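Local coordinates for novel immune-type receptor 11 (PDB 2QTE), which probably acts as a catfish cell-surface immune receptor, its extracellular variable-type immunoglobulin domain taking part in allogeneic recognition, at residues 16-21 and 75-80; 27-32 and 47-52. The protein carries 1 engineered substitution. One frame throughout, in Å; residues are numbered along the deposited sequence.

Contact 1: residues 16-21 and 75-80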
loop_
_atom_site.group_PDB
_atom_site.type_symbol
_atom_site.label_atom_id
_atom_site.label_comp_id
_atom_site.label_asym_id
_atom_site.label_seq_id
_atom_site.Cartn_x
_atom_site.Cartn_y
_atom_site.Cartn_z
ATOM N N ASN A 16 13.142 -17.968 12.007
ATOM C CA ASN A 16 13.032 -17.945 10.554
ATOM C C ASN A 16 11.591 -17.819 10.175
ATOM O O ASN A 16 10.726 -18.442 10.788
ATOM C CB ASN A 16 13.674 -19.164 9.884
ATOM C CG ASN A 16 15.090 -19.377 10.341
ATOM O OD1 ASN A 16 15.806 -18.419 10.605
ATOM N ND2 ASN A 16 15.478 -20.613 10.487
ATOM N N VAL A 17 11.307 -16.987 9.186
ATOM C CA VAL A 17 9.930 -16.805 8.801
ATOM C C VAL A 17 9.731 -16.724 7.284
ATOM O O VAL A 17 10.599 -16.241 6.549
ATOM C CB VAL A 17 9.266 -15.604 9.552
ATOM C CG1 VAL A 17 10.136 -14.350 9.525
ATOM C CG2 VAL A 17 7.864 -15.311 8.983
ATOM N N THR A 18 8.575 -17.207 6.839
ATOM C CA THR A 18 8.126 -17.068 5.433
ATOM C C THR A 18 6.744 -16.437 5.346
ATOM O O THR A 18 5.825 -16.904 5.994
ATOM C CB THR A 18 8.120 -18.429 4.788
ATOM O OG1 THR A 18 9.476 -18.917 4.781
ATOM C CG2 THR A 18 7.545 -18.370 3.362
ATOM N N MET A 19 6.614 -15.340 4.601
ATOM C CA MET A 19 5.296 -14.743 4.351
ATOM C C MET A 19 4.911 -15.066 2.912
ATOM O O MET A 19 5.683 -14.881 1.998
ATOM C CB MET A 19 5.314 -13.241 4.605
ATOM C CG MET A 19 5.841 -12.910 5.938
ATOM S SD MET A 19 6.061 -11.178 6.338
ATOM C CE MET A 19 7.735 -10.838 5.737
ATOM N N GLU A 20 3.698 -15.539 2.732
ATOM C CA GLU A 20 3.267 -16.176 1.518
ATOM C C GLU A 20 2.481 -15.251 0.583
ATOM O O GLU A 20 1.776 -14.367 1.038
ATOM C CB GLU A 20 2.380 -17.345 1.906
ATOM C CG GLU A 20 3.126 -18.591 2.383
ATOM C CD GLU A 20 3.179 -18.720 3.889
ATOM O OE1 GLU A 20 4.054 -19.479 4.394
ATOM O OE2 GLU A 20 2.351 -18.068 4.574
ATOM N N CYS A 21 2.636 -15.446 -0.718
ATOM C CA CYS A 21 1.803 -14.801 -1.712
ATOM C C CYS A 21 1.676 -15.800 -2.858
ATOM O O CYS A 21 2.684 -16.286 -3.347
ATOM C CB CYS A 21 2.462 -13.533 -2.216
ATOM S SG CYS A 21 1.574 -12.647 -3.539
ATOM N N LYS A 75 4.416 -19.866 -6.318
ATOM C CA LYS A 75 4.806 -19.145 -5.104
ATOM C C LYS A 75 5.525 -17.855 -5.375
ATOM O O LYS A 75 6.328 -17.759 -6.297
ATOM C CB LYS A 75 5.732 -20.019 -4.248
ATOM C CG LYS A 75 5.087 -21.256 -3.678
ATOM C CD LYS A 75 6.069 -22.051 -2.844
ATOM C CE LYS A 75 5.432 -23.324 -2.357
ATOM N NZ LYS A 75 6.078 -23.825 -1.110
ATOM N N PHE A 76 5.269 -16.855 -4.550
ATOM C CA PHE A 76 6.078 -15.675 -4.589
ATOM C C PHE A 76 6.284 -15.318 -3.124
ATOM O O PHE A 76 5.810 -14.273 -2.641
ATOM C CB PHE A 76 5.330 -14.615 -5.384
ATOM C CG PHE A 76 6.115 -13.367 -5.653
ATOM C CD1 PHE A 76 7.263 -13.398 -6.443
ATOM C CD2 PHE A 76 5.691 -12.142 -5.148
ATOM C CE1 PHE A 76 7.989 -12.258 -6.693
ATOM C CE2 PHE A 76 6.431 -10.992 -5.403
ATOM C CZ PHE A 76 7.571 -11.040 -6.174
ATOM N N ASP A 77 6.936 -16.218 -2.398
ATOM C CA ASP A 77 6.975 -16.093 -0.918
ATOM C C ASP A 77 8.254 -15.431 -0.437
ATOM O O ASP A 77 9.319 -15.729 -0.927
ATOM C CB ASP A 77 6.840 -17.441 -0.248
ATOM C CG ASP A 77 5.630 -18.238 -0.739
ATOM O OD1 ASP A 77 4.683 -17.638 -1.313
ATOM O OD2 ASP A 77 5.615 -19.455 -0.497
ATOM N N LEU A 78 8.128 -14.585 0.584
ATOM C CA LEU A 78 9.245 -13.833 1.106
ATOM C C LEU A 78 9.776 -14.554 2.380
ATOM O O LEU A 78 8.997 -14.860 3.253
ATOM C CB LEU A 78 8.710 -12.426 1.414
ATOM C CG LEU A 78 9.616 -11.306 1.922
ATOM C CD1 LEU A 78 10.752 -11.030 0.964
ATOM C CD2 LEU A 78 8.734 -10.066 2.126
ATOM N N ASN A 79 11.074 -14.847 2.476
ATOM C CA ASN A 79 11.635 -15.475 3.675
ATOM C C ASN A 79 12.581 -14.508 4.398
ATOM O O ASN A 79 13.180 -13.642 3.771
ATOM C CB ASN A 79 12.461 -16.678 3.312
ATOM C CG ASN A 79 11.811 -17.536 2.257
ATOM O OD1 ASN A 79 10.719 -18.032 2.490
ATOM N ND2 ASN A 79 12.467 -17.720 1.111
ATOM N N ILE A 80 12.680 -14.651 5.713
ATOM C CA ILE A 80 13.734 -14.007 6.512
ATOM C C ILE A 80 14.433 -15.100 7.318
ATOM O O ILE A 80 13.750 -15.909 7.951
ATOM C CB ILE A 80 13.204 -12.970 7.533
ATOM C CG1 ILE A 80 12.273 -11.923 6.896
ATOM C CG2 ILE A 80 14.357 -12.198 8.102
ATOM C CD1 ILE A 80 10.896 -12.445 6.515
#

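Contact 2: residues 27-32 and 47-52. Engineered in segment 27-32: Asp30 (natural residue Asn).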
loop_
_atom_site.group_PDB
_atom_site.type_symbol
_atom_site.label_atom_id
_atom_site.label_comp_id
_atom_site.label_asym_id
_atom_site.label_seq_id
_atom_site.Cartn_x
_atom_site.Cartn_y
_atom_site.Cartn_z
ATOM N N THR A 27 -1.683 -11.743 -13.520
ATOM C CA THR A 27 -1.874 -11.462 -14.947
ATOM C C THR A 27 -0.531 -11.247 -15.691
ATOM O O THR A 27 -0.277 -11.837 -16.759
ATOM C CB THR A 27 -2.814 -10.247 -15.156
ATOM O OG1 THR A 27 -3.926 -10.324 -14.243
ATOM C CG2 THR A 27 -3.322 -10.202 -16.585
ATOM N N ASN A 28 0.324 -10.411 -15.113
ATOM C CA ASN A 28 1.609 -10.052 -15.700
ATOM C C ASN A 28 2.660 -10.204 -14.597
ATOM O O ASN A 28 2.917 -9.260 -13.853
ATOM C CB ASN A 28 1.523 -8.604 -16.183
ATOM C CG ASN A 28 2.635 -8.218 -17.119
ATOM O OD1 ASN A 28 3.805 -8.387 -16.806
ATOM N ND2 ASN A 28 2.271 -7.642 -18.272
ATOM N N LYS A 29 3.242 -11.404 -14.489
ATOM C CA LYS A 29 4.270 -11.722 -13.463
ATOM C C LYS A 29 5.161 -10.541 -13.213
ATOM O O LYS A 29 5.594 -10.303 -12.094
ATOM C CB LYS A 29 5.116 -12.935 -13.873
ATOM C CG LYS A 29 4.834 -14.212 -13.090
ATOM C CD LYS A 29 3.718 -15.048 -13.689
ATOM C CE LYS A 29 3.667 -16.420 -13.037
ATOM N NZ LYS A 29 4.892 -17.256 -13.278
ATOM N N ASP A 30 5.391 -9.774 -14.265
ATOM C CA ASP A 30 6.328 -8.682 -14.241
ATOM C C ASP A 30 5.926 -7.453 -13.427
ATOM O O ASP A 30 6.795 -6.672 -13.093
ATOM C CB ASP A 30 6.675 -8.266 -15.674
ATOM C CG ASP A 30 7.052 -9.463 -16.568
ATOM O OD1 ASP A 30 7.441 -10.547 -16.034
ATOM O OD2 ASP A 30 6.950 -9.289 -17.813
ATOM N N ASN A 31 4.641 -7.274 -13.113
ATOM C CA ASN A 31 4.206 -6.151 -12.262
ATOM C C ASN A 31 3.846 -6.604 -10.860
ATOM O O ASN A 31 3.054 -5.951 -10.152
ATOM C CB ASN A 31 3.029 -5.369 -12.878
ATOM C CG ASN A 31 3.359 -4.784 -14.237
ATOM O OD1 ASN A 31 4.260 -5.249 -14.910
ATOM N ND2 ASN A 31 2.610 -3.772 -14.654
ATOM N N LEU A 32 4.456 -7.711 -10.451
ATOM C CA LEU A 32 4.196 -8.274 -9.148
ATOM C C LEU A 32 5.362 -8.006 -8.183
ATOM O O LEU A 32 6.540 -8.073 -8.581
ATOM C CB LEU A 32 3.921 -9.747 -9.296
ATOM C CG LEU A 32 3.686 -10.561 -8.058
ATOM C CD1 LEU A 32 2.323 -10.279 -7.436
ATOM C CD2 LEU A 32 3.818 -12.011 -8.447
ATOM N N VAL A 47 10.543 -5.602 -2.925
ATOM C CA VAL A 47 11.158 -6.620 -3.784
ATOM C C VAL A 47 10.169 -6.982 -4.881
ATOM O O VAL A 47 9.015 -7.135 -4.601
ATOM C CB VAL A 47 11.636 -7.891 -2.981
ATOM C CG1 VAL A 47 10.527 -8.505 -2.155
ATOM C CG2 VAL A 47 12.221 -8.932 -3.886
ATOM N N ARG A 48 10.624 -7.066 -6.128
ATOM C CA ARG A 48 9.745 -7.352 -7.247
ATOM C C ARG A 48 10.074 -8.674 -7.923
ATOM O O ARG A 48 11.184 -9.187 -7.827
ATOM C CB ARG A 48 9.712 -6.210 -8.284
ATOM C CG ARG A 48 11.025 -5.917 -8.942
ATOM C CD ARG A 48 10.972 -4.543 -9.648
ATOM N NE ARG A 48 12.299 -4.094 -10.081
ATOM C CZ ARG A 48 12.817 -4.299 -11.285
ATOM N NH1 ARG A 48 14.035 -3.846 -11.560
ATOM N NH2 ARG A 48 12.121 -4.948 -12.212
ATOM N N TYR A 49 9.080 -9.228 -8.595
ATOM C CA TYR A 49 9.337 -10.342 -9.493
ATOM C C TYR A 49 10.284 -9.873 -10.595
ATOM O O TYR A 49 10.256 -8.713 -11.020
ATOM C CB TYR A 49 8.026 -10.861 -10.072
ATOM C CG TYR A 49 8.242 -11.956 -11.055
ATOM C CD1 TYR A 49 8.623 -11.664 -12.369
ATOM C CD2 TYR A 49 8.108 -13.295 -10.669
ATOM C CE1 TYR A 49 8.855 -12.674 -13.291
ATOM C CE2 TYR A 49 8.313 -14.325 -11.580
ATOM C CZ TYR A 49 8.688 -13.999 -12.900
ATOM O OH TYR A 49 8.911 -15.004 -13.809
ATOM N N TYR A 50 11.182 -10.757 -11.028
ATOM C CA TYR A 50 12.243 -10.294 -11.905
ATOM C C TYR A 50 12.741 -11.374 -12.869
ATOM O O TYR A 50 12.846 -12.538 -12.518
ATOM C CB TYR A 50 13.379 -9.662 -11.073
ATOM C CG TYR A 50 14.502 -9.088 -11.903
ATOM C CD1 TYR A 50 15.725 -9.769 -12.015
ATOM C CD2 TYR A 50 14.350 -7.876 -12.596
ATOM C CE1 TYR A 50 16.771 -9.253 -12.777
ATOM C CE2 TYR A 50 15.402 -7.347 -13.361
ATOM C CZ TYR A 50 16.598 -8.056 -13.454
ATOM O OH TYR A 50 17.647 -7.568 -14.205
ATOM N N SER A 51 13.050 -10.978 -14.093
ATOM C CA SER A 51 13.437 -11.964 -15.107
ATOM C C SER A 51 14.879 -12.345 -14.929
ATOM O O SER A 51 15.777 -11.687 -15.448
ATOM C CB SER A 51 13.174 -11.459 -16.539
ATOM O OG SER A 51 11.813 -11.702 -16.876
ATOM N N SER A 52 15.088 -13.405 -14.162
ATOM C CA SER A 52 16.426 -13.839 -13.813
ATOM C C SER A 52 16.367 -15.230 -13.241
ATOM O O SER A 52 15.274 -15.808 -13.075
ATOM C CB SER A 52 17.081 -12.875 -12.811
ATOM O OG SER A 52 16.481 -12.984 -11.527
HETATM O O HOH W 1 9.535 -11.097 -17.371
#

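Contact 1: residues 16-21 and 75-80
Val17 and Ile80 form a hydrogen-bonded pair in the antiparallel ladder between strands 17-19 and 76-80, with Ile80 N donating to Val17 O at 2.7 Å and Val17 N answering to Ile80 O. Met19 and Leu78 repeat this two-bond pattern. Between them, in the non-hydrogen-bonded pair, Thr18 and Asn79 lie side by side and their tips join: the Thr18 hydroxyl OG1 donates to Asn79 OD1 at 2.8 Å, while Asn79 ND2 turns its N-H to Ser68 OG.

The Asp77 side chain reaches across to the other segment, meeting it from Thr18 to Cys21. Its CB rests 3.6 Å from Met19 O and also touches the methyl CG2 of Thr18. CG, anti to the carbonyl carbon (chi1 -52°), comes 3.9 Å from Glu20 CA. At the tip the two oxygens part: OD1 takes the N-H of Cys21 at 3.1 Å, and OD2 lies against Glu20 CG. The bond to OD1 is nearly straight (166°) and arrives from above the carboxylate plane. An alanine in place of Asp77 would probably leave the Cys21 N-H without this acceptor and open a gap beside the Glu20 side chain. Just beyond, Phe76 N donates to Cys21 O.

On the other face, which carries Val17, Met19, Leu78 and Ile80, the bent end of Met19 brings CE to 3.6 Å from Ile80 CD1, and CE also touches Leu78 CD2. Val17 CG1 meets the same Ile80 methyl.

These residues form part of the immunoglobulin core. Cys21 is disulfide-bonded to Cys93, Phe76 O accepts from Trp34 NE1, and Val17 and Met19 pack on strand 100-110 of the opposing sheet. Strand 76-80 is central in its own sheet, flanked by 17-19 and 67-71.

Contact 2: residues 27-32 and 47-52
Tyr49 packs its ring against the short 3-10 turn at Lys29 and Asp30, while its backbone pairs with Leu32. The main-chain link is the bond from Tyr49 N to Leu32 O, 2.8 Å long and nearly straight at 169°. Beside it the two CB atoms of Leu32 and Tyr49 touch at 4.3 Å.

From there the tyrosine side chain heads toward the turn. CG stands anti to the backbone N (chi1 177°), and Lys29 O approaches CB to 3.2 Å. Lys29 CB sits over one face of the ring as a CH-pi contact, 3.9 Å from the centroid and offset toward the rim. Lys29 CG carries on across the ring, meeting Tyr49 CE2 and CZ. The carboxylate of Asp30, an engineered substitution for asparagine, adds an oblique contact from OD1 to Tyr49 CE1 at 3.7 Å.

Met23 packs against Lys29, Leu32 and Tyr49 alike, and Asn31 and Arg48 pack on Ile99 of the second subunit. In V-set terms, the loop leading into strand C meets the end of strand C', an arrangement consistent with the CDR1-like loop resting against the start of the CDR2-like region.

Overall arrangement
Contacts 1 and 2 belong to the two facing sheets of one V-set beta-sandwich, their centres about 16 Å apart. Along the chain, both segments of contact 2 fall between 16-21 and 75-80. Phe76 bridges them: its ring atom CZ comes 3.4 Å from Tyr49 N, and its CD2 packs 3.8 Å from Leu32 CD2. Further along the same interface, Leu78 CD1 touches Val47 CG1 at 4.0 Å. Contact 1 thus joins two strands in the disulfide-bearing core, whereas contact 2 lies nearer the surface, where the turn before strand 32-37 meets the end of strand 44-49. The second subunit reaches contact 2 but does not touch the segments of contact 1.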